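Putative type VI secretion protein (PDB 6SKI) probably hydrolyses phospholipids as a toxic type VI secretion effector of the Tle1 family that is loaded onto the VgrG spike. Local coordinates at residues R209-D214 against P273-K278; L269-S274 against G299-L304; K278-T283 against A464-Q469. One frame throughout, in Å; residues are numbered along the deposited sequence.

Overall arrangement
From the N terminus, helix 198-211 ends at the first contact. Interaction 1 closes a loop of 58 intervening residues, bringing R209-D214 against P273-K278 just before strand 278-284. Interaction 2 shares P273 and S274 with interaction 1 and closes a shorter loop to G299-L304 at the start of strand 303-306. Interaction 3 picks up at K278 and reaches across 180 residues to the end of helix 452-466; it follows interaction 1 in series and crosses interaction 2. Together they tie the loop after strand 237-243 to the end of helix 198-211 and to the loop just before strand 303-306, while helix 452-466 packs on strand 278-284.

Interaction 1: R209-D214 against P273-K278; sequences RVMEQD and PSVAKK
M211, in the last turn of helix 198-211, reaches across to S274 and V275, so that the C-terminal turn of the helix packs on the loop before strand 278-284 in the alpha/beta-hydrolase-like catalytic domain. M211 CA lies 5.5 Å from V275 CA. With CG anti to the backbone N (chi1 -157°) and the chain extended beyond it, the thioether leaves the helix and runs alongside the loop backbone. M211 SD comes within 3.8 Å of V275 CA and 4.1 Å of V275 CB, an apolar contact with the base of the valine. The terminal methyl goes further, to S274, while M211 CG stays near the serine carbonyl, 3.7 Å from S274 O. No hydrogen bond links the two segments, so van der Waals contact joins them. R272, just upstream of the loop segment, also touches M211.

The helix stops here in a Schellman motif: Q213 takes a positive phi, and D214 N bonds back to R209 O at 2.8 Å. D214 is then the N-cap of helix 215-225, its OD1 accepting from A216 N. The same oxygen receives a weak bond and salt bridge from R209, whose guanidinium also pairs with D162. At the far end of M211, CE sits 3.6 Å from both S274 CB and S274 OG.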
ATOM      1  N   ARG A 209      16.347  -0.442   0.984  1.00 48.67           N
ATOM      2  CA  ARG A 209      17.022  -0.710   2.246  1.00 48.67           C
ATOM      3  C   ARG A 209      17.664  -2.088   2.233  1.00 48.67           C
ATOM      4  O   ARG A 209      18.701  -2.303   2.868  1.00 48.67           O
ATOM      5  CB  ARG A 209      16.039  -0.580   3.405  1.00 48.67           C
ATOM      6  CG  ARG A 209      15.487   0.816   3.568  1.00 48.67           C
ATOM      7  CD  ARG A 209      14.553   0.912   4.751  1.00 48.67           C
ATOM      8  NE  ARG A 209      15.252   0.694   6.010  1.00 48.67           N
ATOM      9  CZ  ARG A 209      14.822   1.136   7.186  1.00 48.67           C
ATOM     10  NH1 ARG A 209      13.695   1.824   7.265  1.00 48.67           N
ATOM     11  NH2 ARG A 209      15.521   0.891   8.283  1.00 48.67           N
ATOM     12  N   VAL A 210      17.063  -3.040   1.519  1.00 48.16           N
ATOM     13  CA  VAL A 210      17.692  -4.347   1.397  1.00 48.16           C
ATOM     14  C   VAL A 210      18.861  -4.273   0.428  1.00 48.16           C
ATOM     15  O   VAL A 210      19.877  -4.954   0.602  1.00 48.16           O
ATOM     16  CB  VAL A 210      16.658  -5.404   0.970  1.00 48.16           C
ATOM     17  CG1 VAL A 210      17.330  -6.740   0.734  1.00 48.16           C
ATOM     18  CG2 VAL A 210      15.577  -5.530   2.017  1.00 48.16           C
ATOM     19  N   MET A 211      18.749  -3.427  -0.596  1.00 50.90           N
ATOM     20  CA  MET A 211      19.841  -3.286  -1.550  1.00 50.90           C
ATOM     21  C   MET A 211      21.023  -2.563  -0.922  1.00 50.90           C
ATOM     22  O   MET A 211      22.178  -2.927  -1.162  1.00 50.90           O
ATOM     23  CB  MET A 211      19.353  -2.541  -2.789  1.00 50.90           C
ATOM     24  CG  MET A 211      20.164  -2.795  -4.036  1.00 50.90           C
ATOM     25  SD  MET A 211      19.819  -1.558  -5.293  1.00 50.90           S
ATOM     26  CE  MET A 211      20.973  -2.046  -6.569  1.00 50.90           C
ATOM     27  N   GLU A 212      20.747  -1.549  -0.107  1.00 51.66           N
ATOM     28  CA  GLU A 212      21.773  -0.835   0.635  1.00 51.66           C
ATOM     29  C   GLU A 212      22.292  -1.623   1.826  1.00 51.66           C
ATOM     30  O   GLU A 212      23.195  -1.141   2.517  1.00 51.66           O
ATOM     31  CB  GLU A 212      21.221   0.504   1.117  1.00 51.66           C
ATOM     32  CG  GLU A 212      21.120   1.549   0.031  1.00 51.66           C
ATOM     33  CD  GLU A 212      20.059   2.585   0.325  1.00 51.66           C
ATOM     34  OE1 GLU A 212      19.585   3.236  -0.629  1.00 51.66           O
ATOM     35  OE2 GLU A 212      19.692   2.744   1.508  1.00 51.66           O
ATOM     36  N   GLN A 213      21.748  -2.813   2.070  1.00 49.47           N
ATOM     37  CA  GLN A 213      22.105  -3.646   3.213  1.00 49.47           C
ATOM     38  C   GLN A 213      22.009  -2.847   4.510  1.00 49.47           C
ATOM     39  O   GLN A 213      22.980  -2.663   5.243  1.00 49.47           O
ATOM     40  CB  GLN A 213      23.488  -4.265   3.025  1.00 49.47           C
ATOM     41  CG  GLN A 213      23.536  -5.235   1.864  1.00 49.47           C
ATOM     42  CD  GLN A 213      22.880  -6.556   2.198  1.00 49.47           C
ATOM     43  OE1 GLN A 213      22.088  -7.086   1.420  1.00 49.47           O
ATOM     44  NE2 GLN A 213      23.206  -7.097   3.361  1.00 49.47           N
ATOM     45  N   ASP A 214      20.803  -2.359   4.765  1.00 50.66           N
ATOM     46  CA  ASP A 214      20.543  -1.558   5.949  1.00 50.66           C
ATOM     47  C   ASP A 214      20.848  -2.372   7.202  1.00 50.66           C
ATOM     48  O   ASP A 214      20.407  -3.524   7.309  1.00 50.66           O
ATOM     49  CB  ASP A 214      19.089  -1.094   5.958  1.00 50.66           C
ATOM     50  CG  ASP A 214      18.870   0.122   6.827  1.00 50.66           C
ATOM     51  OD1 ASP A 214      18.764  -0.034   8.059  1.00 50.66           O
ATOM     52  OD2 ASP A 214      18.796   1.238   6.276  1.00 50.66           O
ATOM     53  N   PRO A 273      19.083  -2.182 -11.275  1.00 51.32           N
ATOM     54  CA  PRO A 273      18.966  -3.564 -11.774  1.00 51.32           C
ATOM     55  C   PRO A 273      19.286  -4.647 -10.758  1.00 51.32           C
ATOM     56  O   PRO A 273      19.075  -5.826 -11.061  1.00 51.32           O
ATOM     57  CB  PRO A 273      19.961  -3.593 -12.939  1.00 51.32           C
ATOM     58  CG  PRO A 273      19.987  -2.187 -13.407  1.00 51.32           C
ATOM     59  CD  PRO A 273      19.965  -1.384 -12.144  1.00 51.32           C
ATOM     60  N   SER A 274      19.781  -4.300  -9.573  1.00 51.38           N
ATOM     61  CA  SER A 274      20.070  -5.288  -8.542  1.00 51.38           C
ATOM     62  C   SER A 274      19.172  -5.130  -7.324  1.00 51.38           C
ATOM     63  O   SER A 274      19.461  -5.715  -6.274  1.00 51.38           O
ATOM     64  CB  SER A 274      21.540  -5.206  -8.125  1.00 51.38           C
ATOM     65  OG  SER A 274      21.696  -5.517  -6.753  1.00 51.38           O
ATOM     66  N   VAL A 275      18.091  -4.354  -7.435  1.00 48.54           N
ATOM     67  CA  VAL A 275      17.198  -4.164  -6.300  1.00 48.54           C
ATOM     68  C   VAL A 275      16.444  -5.447  -5.992  1.00 48.54           C
ATOM     69  O   VAL A 275      16.048  -5.683  -4.846  1.00 48.54           O
ATOM     70  CB  VAL A 275      16.242  -2.986  -6.567  1.00 48.54           C
ATOM     71  CG1 VAL A 275      15.162  -3.375  -7.561  1.00 48.54           C
ATOM     72  CG2 VAL A 275      15.635  -2.493  -5.273  1.00 48.54           C
ATOM     73  N   ALA A 276      16.245  -6.296  -6.996  1.00 45.54           N
ATOM     74  CA  ALA A 276      15.529  -7.553  -6.840  1.00 45.54           C
ATOM     75  C   ALA A 276      15.819  -8.408  -8.061  1.00 45.54           C
ATOM     76  O   ALA A 276      16.313  -7.922  -9.079  1.00 45.54           O
ATOM     77  CB  ALA A 276      14.024  -7.333  -6.675  1.00 45.54           C
ATOM     78  N   LYS A 277      15.509  -9.696  -7.945  1.00 45.18           N
ATOM     79  CA  LYS A 277      15.732 -10.594  -9.070  1.00 45.18           C
ATOM     80  C   LYS A 277      14.640 -10.437 -10.118  1.00 45.18           C
ATOM     81  O   LYS A 277      14.922 -10.423 -11.321  1.00 45.18           O
ATOM     82  CB  LYS A 277      15.832 -12.037  -8.577  1.00 45.18           C
ATOM     83  CG  LYS A 277      16.893 -12.215  -7.504  1.00 45.18           C
ATOM     84  CD  LYS A 277      17.217 -13.673  -7.249  1.00 45.18           C
ATOM     85  CE  LYS A 277      16.450 -14.214  -6.056  1.00 45.18           C
ATOM     86  NZ  LYS A 277      17.081 -13.838  -4.761  1.00 45.18           N
ATOM     87  N   LYS A 278      13.391 -10.305  -9.683  1.00 42.19           N
ATOM     88  CA  LYS A 278      12.273 -10.018 -10.568  1.00 42.19           C
ATOM     89  C   LYS A 278      11.429  -8.914  -9.954  1.00 42.19           C
ATOM     90  O   LYS A 278      11.148  -8.932  -8.754  1.00 42.19           O
ATOM     91  CB  LYS A 278      11.412 -11.259 -10.807  1.00 42.19           C
ATOM     92  CG  LYS A 278      12.151 -12.429 -11.428  1.00 42.19           C
ATOM     93  CD  LYS A 278      12.622 -12.108 -12.828  1.00 42.19           C
ATOM     94  CE  LYS A 278      12.799 -13.368 -13.648  1.00 42.19           C
ATOM     95  NZ  LYS A 278      11.715 -14.347 -13.377  1.00 42.19           N
TER

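Interaction 2: L269-S274 against G299-L304; sequences LELRPS and GMWPEL
The indole of W301 meets the carbonyl oxygens of L271 and R272 edge-on, the long side of the ring system running past successive residues of the loop. Its pyrrole N-H does the bonding: W301 NE1 donates to L271 O over 2.8 Å with an N-H...O angle of 148°. The acceptor lies near the indole plane, but the bond is not directed at a lone pair, since NE1 stands 60° out of the L271 carbonyl plane. Beside it L271 CB packs 3.7 Å from W301 CD1, flanking the same corner of the five-membered ring.

Farther along, the benzo edge takes over. CZ2 of W301 approaches R272 O at 3.4 Å, again close to the ring plane, while P273 CA comes obliquely to within 3.6 Å of CZ2. The CB atoms of R272 and P273 point away from 299-304, which leaves the backbone atoms of these residues against the ring. The tryptophan reaches the loop with CG anti to its carbonyl carbon (chi1 -70°), and the single N-H...O bond helps to fix the position of the indole along the loop.

Both L271 and W301 rest on V279 of strand 278-284. Helix 198-211 also holds the loop, through R204 and N208, which bond to the carbonyls of L269 and E270. Beyond the indole, P302 and L304 pair with Q281, carrying the chain into strand 303-306.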
ATOM      1  N   LEU A 269      12.786   5.394  -4.141  1.00 49.21           N
ATOM      2  CA  LEU A 269      11.812   4.763  -5.018  1.00 49.21           C
ATOM      3  C   LEU A 269      12.420   4.314  -6.335  1.00 49.21           C
ATOM      4  O   LEU A 269      11.699   3.787  -7.188  1.00 49.21           O
ATOM      5  CB  LEU A 269      10.650   5.721  -5.294  1.00 49.21           C
ATOM      6  CG  LEU A 269       9.685   5.971  -4.140  1.00 49.21           C
ATOM      7  CD1 LEU A 269       8.341   6.397  -4.674  1.00 49.21           C
ATOM      8  CD2 LEU A 269       9.565   4.745  -3.271  1.00 49.21           C
ATOM      9  N   GLU A 270      13.721   4.497  -6.523  1.00 53.96           N
ATOM     10  CA  GLU A 270      14.383   4.130  -7.764  1.00 53.96           C
ATOM     11  C   GLU A 270      14.867   2.696  -7.637  1.00 53.96           C
ATOM     12  O   GLU A 270      15.491   2.335  -6.635  1.00 53.96           O
ATOM     13  CB  GLU A 270      15.549   5.072  -8.067  1.00 53.96           C
ATOM     14  CG  GLU A 270      15.960   5.106  -9.534  1.00 53.96           C
ATOM     15  CD  GLU A 270      17.338   4.528  -9.779  1.00 53.96           C
ATOM     16  OE1 GLU A 270      18.252   4.801  -8.973  1.00 53.96           O
ATOM     17  OE2 GLU A 270      17.508   3.809 -10.785  1.00 53.96           O
ATOM     18  N   LEU A 271      14.574   1.884  -8.644  1.00 50.37           N
ATOM     19  CA  LEU A 271      14.828   0.448  -8.594  1.00 50.37           C
ATOM     20  C   LEU A 271      15.940   0.133  -9.585  1.00 50.37           C
ATOM     21  O   LEU A 271      15.698   0.018 -10.789  1.00 50.37           O
ATOM     22  CB  LEU A 271      13.560  -0.336  -8.906  1.00 50.37           C
ATOM     23  CG  LEU A 271      12.350  -0.007  -8.031  1.00 50.37           C
ATOM     24  CD1 LEU A 271      11.127  -0.759  -8.508  1.00 50.37           C
ATOM     25  CD2 LEU A 271      12.642  -0.316  -6.578  1.00 50.37           C
ATOM     26  N   ARG A 272      17.154  -0.012  -9.074  1.00 52.80           N
ATOM     27  CA  ARG A 272      18.308  -0.294  -9.907  1.00 52.80           C
ATOM     28  C   ARG A 272      18.354  -1.784 -10.226  1.00 52.80           C
ATOM     29  O   ARG A 272      17.731  -2.594  -9.539  1.00 52.80           O
ATOM     30  CB  ARG A 272      19.566   0.200  -9.197  1.00 52.80           C
ATOM     31  CG  ARG A 272      19.610   1.716  -9.082  1.00 52.80           C
ATOM     32  CD  ARG A 272      20.756   2.211  -8.218  1.00 52.80           C
ATOM     33  NE  ARG A 272      20.707   1.681  -6.860  1.00 52.80           N
ATOM     34  CZ  ARG A 272      21.778   1.294  -6.176  1.00 52.80           C
ATOM     35  NH1 ARG A 272      22.981   1.378  -6.725  1.00 52.80           N
ATOM     36  NH2 ARG A 272      21.646   0.825  -4.942  1.00 52.80           N
ATOM     37  N   PRO A 273      19.083  -2.182 -11.275  1.00 51.32           N
ATOM     38  CA  PRO A 273      18.966  -3.564 -11.774  1.00 51.32           C
ATOM     39  C   PRO A 273      19.286  -4.647 -10.758  1.00 51.32           C
ATOM     40  O   PRO A 273      19.075  -5.826 -11.061  1.00 51.32           O
ATOM     41  CB  PRO A 273      19.961  -3.593 -12.939  1.00 51.32           C
ATOM     42  CG  PRO A 273      19.987  -2.187 -13.407  1.00 51.32           C
ATOM     43  CD  PRO A 273      19.965  -1.384 -12.144  1.00 51.32           C
ATOM     44  N   SER A 274      19.781  -4.300  -9.573  1.00 51.38           N
ATOM     45  CA  SER A 274      20.070  -5.288  -8.542  1.00 51.38           C
ATOM     46  C   SER A 274      19.172  -5.130  -7.324  1.00 51.38           C
ATOM     47  O   SER A 274      19.461  -5.715  -6.274  1.00 51.38           O
ATOM     48  CB  SER A 274      21.540  -5.206  -8.125  1.00 51.38           C
ATOM     49  OG  SER A 274      21.696  -5.517  -6.753  1.00 51.38           O
ATOM     50  N   GLY A 299      10.296   0.977 -18.584  1.00 55.03           N
ATOM     51  CA  GLY A 299      11.574   1.148 -19.220  1.00 55.03           C
ATOM     52  C   GLY A 299      12.716   0.489 -18.476  1.00 55.03           C
ATOM     53  O   GLY A 299      13.661   0.006 -19.108  1.00 55.03           O
ATOM     54  N   MET A 300      12.642   0.451 -17.148  1.00 54.91           N
ATOM     55  CA  MET A 300      13.657  -0.183 -16.320  1.00 54.91           C
ATOM     56  C   MET A 300      13.256  -1.588 -15.891  1.00 54.91           C
ATOM     57  O   MET A 300      14.074  -2.510 -15.946  1.00 54.91           O
ATOM     58  CB  MET A 300      13.942   0.684 -15.090  1.00 54.91           C
ATOM     59  CG  MET A 300      14.024   2.169 -15.394  1.00 54.91           C
ATOM     60  SD  MET A 300      15.501   2.614 -16.327  1.00 54.91           S
ATOM     61  CE  MET A 300      14.931   4.081 -17.185  1.00 54.91           C
ATOM     62  N   TRP A 301      12.016  -1.770 -15.467  1.00 47.94           N
ATOM     63  CA  TRP A 301      11.491  -3.053 -15.019  1.00 47.94           C
ATOM     64  C   TRP A 301      10.177  -3.332 -15.721  1.00 47.94           C
ATOM     65  O   TRP A 301       9.548  -2.424 -16.273  1.00 47.94           O
ATOM     66  CB  TRP A 301      11.294  -3.043 -13.497  1.00 47.94           C
ATOM     67  CG  TRP A 301      12.571  -3.042 -12.737  1.00 47.94           C
ATOM     68  CD1 TRP A 301      13.166  -1.971 -12.146  1.00 47.94           C
ATOM     69  CD2 TRP A 301      13.420  -4.164 -12.486  1.00 47.94           C
ATOM     70  NE1 TRP A 301      14.333  -2.357 -11.537  1.00 47.94           N
ATOM     71  CE2 TRP A 301      14.512  -3.700 -11.735  1.00 47.94           C
ATOM     72  CE3 TRP A 301      13.363  -5.517 -12.826  1.00 47.94           C
ATOM     73  CZ2 TRP A 301      15.534  -4.539 -11.311  1.00 47.94           C
ATOM     74  CZ3 TRP A 301      14.377  -6.348 -12.406  1.00 47.94           C
ATOM     75  CH2 TRP A 301      15.449  -5.857 -11.658  1.00 47.94           C
ATOM     76  N   PRO A 302       9.736  -4.590 -15.738  1.00 46.79           N
ATOM     77  CA  PRO A 302       8.457  -4.917 -16.380  1.00 46.79           C
ATOM     78  C   PRO A 302       7.287  -4.228 -15.696  1.00 46.79           C
ATOM     79  O   PRO A 302       7.106  -4.324 -14.482  1.00 46.79           O
ATOM     80  CB  PRO A 302       8.385  -6.440 -16.238  1.00 46.79           C
ATOM     81  CG  PRO A 302       9.817  -6.831 -16.273  1.00 46.79           C
ATOM     82  CD  PRO A 302      10.441  -5.824 -15.353  1.00 46.79           C
ATOM     83  N   GLU A 303       6.490  -3.527 -16.495  1.00 48.42           N
ATOM     84  CA  GLU A 303       5.351  -2.768 -15.997  1.00 48.42           C
ATOM     85  C   GLU A 303       4.164  -3.034 -16.904  1.00 48.42           C
ATOM     86  O   GLU A 303       4.267  -2.868 -18.123  1.00 48.42           O
ATOM     87  CB  GLU A 303       5.655  -1.271 -15.953  1.00 48.42           C
ATOM     88  CG  GLU A 303       4.456  -0.427 -15.588  1.00 48.42           C
ATOM     89  CD  GLU A 303       4.843   0.914 -15.017  1.00 48.42           C
ATOM     90  OE1 GLU A 303       5.725   0.951 -14.142  1.00 48.42           O
ATOM     91  OE2 GLU A 303       4.265   1.934 -15.442  1.00 48.42           O
ATOM     92  N   LEU A 304       3.047  -3.441 -16.318  1.00 45.80           N
ATOM     93  CA  LEU A 304       1.821  -3.690 -17.060  1.00 45.80           C
ATOM     94  C   LEU A 304       0.805  -2.610 -16.734  1.00 45.80           C
ATOM     95  O   LEU A 304       0.418  -2.445 -15.576  1.00 45.80           O
ATOM     96  CB  LEU A 304       1.247  -5.066 -16.728  1.00 45.80           C
ATOM     97  CG  LEU A 304      -0.034  -5.436 -17.469  1.00 45.80           C
ATOM     98  CD1 LEU A 304       0.218  -5.535 -18.951  1.00 45.80           C
ATOM     99  CD2 LEU A 304      -0.581  -6.736 -16.935  1.00 45.80           C
TER

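Interaction 3: K278-T283 against A464-Q469; sequences KVFQIT and AVRLGQ
The strand residue F280 and the helix residue R466 face each other with CA atoms 7.7 Å apart, where strand 278-284 passes the C-terminal turn of helix 452-466. CG of F280 is anti to the backbone N (chi1 -174°), and the ring extends toward that turn, crossing the V465 and R466 side chains at about a right angle. V465 meets it in the ring plane, at the edge: CG2 comes 3.4 Å from F280 CE1.

R466 comes from one side of the plane, its CG 3.7 Å from F280 CD1. CD follows close behind, and a bend at chi3 (-49°) then carries the guanidinium over one face. There R466 NH1 stands 4.2 Å above the F280 ring plane, shifted toward the rim. The two planes are 72° apart, so the groups do not stack flat. With R466 CZ 5.4 Å from the centroid of the F280 ring, any cation-pi attraction is weak at most. The charge is met chiefly by E430 and D426, both in salt bridges with NH2. The helix ends just beyond, in a Schellman motif with positive phi at G468.

Helix 416-431 supplies those two acids and also A427, which touches both F280 and R466. The F280 side chain also touches F240 of strand 237-243 and L304 of strand 303-306, the latter also meeting V465; two helices thus pack on this part of the parallel strands.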
ATOM      1  N   LYS A 278      13.391 -10.305  -9.683  1.00 42.19           N
ATOM      2  CA  LYS A 278      12.273 -10.018 -10.568  1.00 42.19           C
ATOM      3  C   LYS A 278      11.429  -8.914  -9.954  1.00 42.19           C
ATOM      4  O   LYS A 278      11.148  -8.932  -8.754  1.00 42.19           O
ATOM      5  CB  LYS A 278      11.412 -11.259 -10.807  1.00 42.19           C
ATOM      6  CG  LYS A 278      12.151 -12.429 -11.428  1.00 42.19           C
ATOM      7  CD  LYS A 278      12.622 -12.108 -12.828  1.00 42.19           C
ATOM      8  CE  LYS A 278      12.799 -13.368 -13.648  1.00 42.19           C
ATOM      9  NZ  LYS A 278      11.715 -14.347 -13.377  1.00 42.19           N
ATOM     10  N   VAL A 279      11.040  -7.945 -10.776  1.00 42.90           N
ATOM     11  CA  VAL A 279      10.170  -6.852 -10.359  1.00 42.90           C
ATOM     12  C   VAL A 279       9.020  -6.768 -11.348  1.00 42.90           C
ATOM     13  O   VAL A 279       9.235  -6.850 -12.562  1.00 42.90           O
ATOM     14  CB  VAL A 279      10.921  -5.509 -10.286  1.00 42.90           C
ATOM     15  CG1 VAL A 279       9.983  -4.393  -9.875  1.00 42.90           C
ATOM     16  CG2 VAL A 279      12.089  -5.602  -9.324  1.00 42.90           C
ATOM     17  N   PHE A 280       7.801  -6.625 -10.834  1.00 43.88           N
ATOM     18  CA  PHE A 280       6.621  -6.480 -11.672  1.00 43.88           C
ATOM     19  C   PHE A 280       5.705  -5.427 -11.075  1.00 43.88           C
ATOM     20  O   PHE A 280       5.407  -5.469  -9.879  1.00 43.88           O
ATOM     21  CB  PHE A 280       5.867  -7.802 -11.805  1.00 43.88           C
ATOM     22  CG  PHE A 280       4.718  -7.751 -12.766  1.00 43.88           C
ATOM     23  CD1 PHE A 280       4.938  -7.597 -14.120  1.00 43.88           C
ATOM     24  CD2 PHE A 280       3.417  -7.845 -12.314  1.00 43.88           C
ATOM     25  CE1 PHE A 280       3.885  -7.549 -14.999  1.00 43.88           C
ATOM     26  CE2 PHE A 280       2.364  -7.801 -13.193  1.00 43.88           C
ATOM     27  CZ  PHE A 280       2.599  -7.650 -14.537  1.00 43.88           C
ATOM     28  N   GLN A 281       5.267  -4.483 -11.901  1.00 44.18           N
ATOM     29  CA  GLN A 281       4.255  -3.518 -11.508  1.00 44.18           C
ATOM     30  C   GLN A 281       3.061  -3.595 -12.440  1.00 44.18           C
ATOM     31  O   GLN A 281       3.216  -3.704 -13.659  1.00 44.18           O
ATOM     32  CB  GLN A 281       4.782  -2.088 -11.511  1.00 44.18           C
ATOM     33  CG  GLN A 281       3.875  -1.148 -10.751  1.00 44.18           C
ATOM     34  CD  GLN A 281       4.426   0.246 -10.626  1.00 44.18           C
ATOM     35  OE1 GLN A 281       5.076   0.751 -11.533  1.00 44.18           O
ATOM     36  NE2 GLN A 281       4.155   0.883  -9.501  1.00 44.18           N
ATOM     37  N   ILE A 282       1.872  -3.537 -11.857  1.00 43.52           N
ATOM     38  CA  ILE A 282       0.648  -3.277 -12.597  1.00 43.52           C
ATOM     39  C   ILE A 282       0.327  -1.801 -12.428  1.00 43.52           C
ATOM     40  O   ILE A 282       0.690  -1.197 -11.414  1.00 43.52           O
ATOM     41  CB  ILE A 282      -0.507  -4.169 -12.120  1.00 43.52           C
ATOM     42  CG1 ILE A 282      -0.022  -5.605 -11.954  1.00 43.52           C
ATOM     43  CG2 ILE A 282      -1.633  -4.146 -13.128  1.00 43.52           C
ATOM     44  CD1 ILE A 282      -1.071  -6.551 -11.444  1.00 43.52           C
ATOM     45  N   THR A 283      -0.272  -1.201 -13.445  1.00 44.76           N
ATOM     46  CA  THR A 283      -0.544   0.228 -13.452  1.00 44.76           C
ATOM     47  C   THR A 283      -1.995   0.452 -13.846  1.00 44.76           C
ATOM     48  O   THR A 283      -2.524  -0.249 -14.711  1.00 44.76           O
ATOM     49  CB  THR A 283       0.417   0.948 -14.415  1.00 44.76           C
ATOM     50  OG1 THR A 283       1.669   1.169 -13.759  1.00 44.76           O
ATOM     51  CG2 THR A 283      -0.150   2.277 -14.888  1.00 44.76           C
ATOM     52  N   ALA A 464       3.714 -10.958 -21.593  1.00 50.35           N
ATOM     53  CA  ALA A 464       4.340 -10.210 -22.672  1.00 50.35           C
ATOM     54  C   ALA A 464       5.246  -9.120 -22.121  1.00 50.35           C
ATOM     55  O   ALA A 464       6.357  -8.917 -22.618  1.00 50.35           O
ATOM     56  CB  ALA A 464       3.275  -9.619 -23.591  1.00 50.35           C
ATOM     57  N   VAL A 465       4.795  -8.408 -21.086  1.00 49.29           N
ATOM     58  CA  VAL A 465       5.644  -7.361 -20.532  1.00 49.29           C
ATOM     59  C   VAL A 465       6.789  -7.976 -19.740  1.00 49.29           C
ATOM     60  O   VAL A 465       7.860  -7.374 -19.600  1.00 49.29           O
ATOM     61  CB  VAL A 465       4.816  -6.365 -19.698  1.00 49.29           C
ATOM     62  CG1 VAL A 465       3.517  -6.048 -20.409  1.00 49.29           C
ATOM     63  CG2 VAL A 465       4.557  -6.884 -18.307  1.00 49.29           C
ATOM     64  N   ARG A 466       6.588  -9.187 -19.214  1.00 48.25           N
ATOM     65  CA  ARG A 466       7.656  -9.842 -18.467  1.00 48.25           C
ATOM     66  C   ARG A 466       8.685 -10.456 -19.406  1.00 48.25           C
ATOM     67  O   ARG A 466       9.879 -10.491 -19.090  1.00 48.25           O
ATOM     68  CB  ARG A 466       7.070 -10.884 -17.522  1.00 48.25           C
ATOM     69  CG  ARG A 466       6.389 -10.259 -16.321  1.00 48.25           C
ATOM     70  CD  ARG A 466       6.142 -11.261 -15.219  1.00 48.25           C
ATOM     71  NE  ARG A 466       5.519 -12.476 -15.721  1.00 48.25           N
ATOM     72  CZ  ARG A 466       4.209 -12.687 -15.723  1.00 48.25           C
ATOM     73  NH1 ARG A 466       3.389 -11.758 -15.255  1.00 48.25           N
ATOM     74  NH2 ARG A 466       3.718 -13.820 -16.196  1.00 48.25           N
ATOM     75  N   LEU A 467       8.245 -10.935 -20.564  1.00 51.20           N
ATOM     76  CA  LEU A 467       9.139 -11.441 -21.595  1.00 51.20           C
ATOM     77  C   LEU A 467       9.767 -10.329 -22.417  1.00 51.20           C
ATOM     78  O   LEU A 467      10.460 -10.619 -23.396  1.00 51.20           O
ATOM     79  CB  LEU A 467       8.385 -12.396 -22.521  1.00 51.20           C
ATOM     80  CG  LEU A 467       8.138 -13.813 -22.010  1.00 51.20           C
ATOM     81  CD1 LEU A 467       7.631 -14.697 -23.135  1.00 51.20           C
ATOM     82  CD2 LEU A 467       9.405 -14.385 -21.409  1.00 51.20           C
ATOM     83  N   GLY A 468       9.534  -9.071 -22.053  1.00 51.61           N
ATOM     84  CA  GLY A 468      10.092  -7.944 -22.766  1.00 51.61           C
ATOM     85  C   GLY A 468       9.326  -7.521 -23.997  1.00 51.61           C
ATOM     86  O   GLY A 468       9.663  -6.489 -24.591  1.00 51.61           O
ATOM     87  N   GLN A 469       8.308  -8.275 -24.398  1.00 55.29           N
ATOM     88  CA  GLN A 469       7.569  -7.991 -25.619  1.00 55.29           C
ATOM     89  C   GLN A 469       6.509  -6.926 -25.348  1.00 55.29           C
ATOM     90  O   GLN A 469       6.488  -6.282 -24.295  1.00 55.29           O
ATOM     91  CB  GLN A 469       6.953  -9.273 -26.169  1.00 55.29           C
ATOM     92  CG  GLN A 469       7.884 -10.465 -26.135  1.00 55.29           C
ATOM     93  CD  GLN A 469       7.171 -11.766 -26.428  1.00 55.29           C
ATOM     94  OE1 GLN A 469       6.073 -12.010 -25.932  1.00 55.29           O
ATOM     95  NE2 GLN A 469       7.794 -12.610 -27.241  1.00 55.29           N
TER